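Local coordinates for proximal thread matrix protein 1 (Mytilus galloprovincialis, PDB 4CN9) that binds zinc and probably collagen in the mussel byssus, serving as a matrix protein of the proximal thread built from tandem von Willebrand factor type A domains, at residues S421-D424 with K425-K428. Residues are numbered along the deposited sequence; the frame is centred on the assembly and turned at random.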
loop_
_atom_site.group_PDB
_atom_site.type_symbol
_atom_site.label_atom_id
_atom_site.label_comp_id
_atom_site.label_asym_id
_atom_site.label_seq_id
_atom_site.Cartn_x
_atom_site.Cartn_y
_atom_site.Cartn_z
ATOM N N SER A 421 -12.508 19.204 7.393
ATOM C CA SER A 421 -12.751 20.123 8.497
ATOM C C SER A 421 -14.119 19.898 9.137
ATOM O O SER A 421 -14.335 20.247 10.292
ATOM C CB SER A 421 -12.673 21.565 7.992
ATOM O OG SER A 421 -13.642 21.755 6.985
ATOM N N SER A 422 -15.055 19.336 8.385
ATOM C CA SER A 422 -16.397 19.136 8.907
ATOM C C SER A 422 -17.039 17.910 8.311
ATOM O O SER A 422 -16.626 17.410 7.260
ATOM C CB SER A 422 -17.295 20.341 8.607
ATOM O OG SER A 422 -17.696 20.343 7.256
ATOM N N PHE A 423 -18.084 17.462 8.988
ATOM C CA PHE A 423 -18.855 16.311 8.553
ATOM C C PHE A 423 -19.602 16.588 7.246
ATOM O O PHE A 423 -19.827 15.679 6.460
ATOM C CB PHE A 423 -19.795 15.887 9.675
ATOM C CG PHE A 423 -19.083 15.212 10.828
ATOM C CD1 PHE A 423 -18.519 15.957 11.845
ATOM C CD2 PHE A 423 -18.965 13.826 10.870
ATOM C CE1 PHE A 423 -17.856 15.334 12.894
ATOM C CE2 PHE A 423 -18.303 13.199 11.901
ATOM C CZ PHE A 423 -17.755 13.949 12.921
ATOM N N ASP A 424 -19.952 17.851 7.002
ATOM C CA ASP A 424 -20.602 18.229 5.758
ATOM C C ASP A 424 -19.669 17.991 4.568
ATOM O O ASP A 424 -20.126 17.775 3.447
ATOM C CB ASP A 424 -20.991 19.714 5.787
ATOM C CG ASP A 424 -22.050 20.026 6.835
ATOM O OD1 ASP A 424 -21.707 20.177 8.032
ATOM O OD2 ASP A 424 -23.222 20.145 6.450
ATOM N N LYS A 425 -18.360 18.043 4.806
ATOM C CA LYS A 425 -17.397 17.897 3.716
ATOM C C LYS A 425 -16.951 16.451 3.488
ATOM O O LYS A 425 -16.057 16.206 2.687
ATOM C CB LYS A 425 -16.197 18.824 3.933
ATOM C CG LYS A 425 -16.611 20.289 4.144
ATOM C CD LYS A 425 -15.657 21.302 3.510
ATOM C CE LYS A 425 -14.221 21.111 3.979
ATOM N NZ LYS A 425 -13.350 22.300 3.690
ATOM N N LEU A 426 -17.589 15.492 4.159
ATOM C CA LEU A 426 -17.296 14.082 3.896
ATOM C C LEU A 426 -17.564 13.737 2.436
ATOM O O LEU A 426 -16.894 12.885 1.871
ATOM C CB LEU A 426 -18.067 13.144 4.830
ATOM C CG LEU A 426 -17.458 12.928 6.215
ATOM C CD1 LEU A 426 -18.420 12.173 7.111
ATOM C CD2 LEU A 426 -16.117 12.189 6.129
ATOM N N SER A 427 -18.515 14.426 1.811
ATOM C CA SER A 427 -18.817 14.196 0.396
ATOM C C SER A 427 -17.584 14.429 -0.491
ATOM O O SER A 427 -17.394 13.761 -1.513
ATOM C CB SER A 427 -19.948 15.124 -0.043
ATOM O OG SER A 427 -19.532 16.480 0.047
ATOM N N LYS A 428 -16.748 15.374 -0.090
ATOM C CA LYS A 428 -15.529 15.709 -0.819
ATOM C C LYS A 428 -14.529 14.547 -0.953
ATOM O O LYS A 428 -13.715 14.552 -1.863
ATOM C CB LYS A 428 -14.853 16.914 -0.147
ATOM C CG LYS A 428 -13.330 16.979 -0.284
ATOM C CD LYS A 428 -12.729 18.220 0.420
ATOM C CE LYS A 428 -12.387 17.974 1.904
ATOM N NZ LYS A 428 -11.106 17.219 2.128
#
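Ser421 meets the far end of the Lys425 side chain: its OG lies 3.1 Å from Lys425 CE and 3.4 Å from Lys425 NZ. The lysine reaches back because its chain bends at CB-CG (chi2 -143°) and again at CG-CD (chi3 -55°). Ser422 meets the start of that same chain, OG lying 3.3 Å from Lys425 CG. Its backbone carbonyl closes the first turn, Lys425 N to Ser422 O at 3.1 Å, and also bonds Thr420 OG1; Ser422 OG adds a weak second acceptor for Lys425 N. One residue on, Phe423 O takes a straighter bond from Leu426 N, 3.2 Å long. The Phe423 ring and Leu426 lie side by side and point the same way, CD2 to CD1 4.1 Å apart, the methyl approaching the ring obliquely. Both are buried against helix 272-285 and Val398 of strand 391-398. Asp424 meets the next residues through its CB, 3.3 Å from Lys425 N, and its carbonyl O, 3.7 Å from Ser427 OG. Two overlapping beta turns, 422-425 and 423-426, thus lead from edge strand 417-420 toward helix 430-437, the last beta-to-alpha connection of a Rossmann-like von Willebrand factor type A domain.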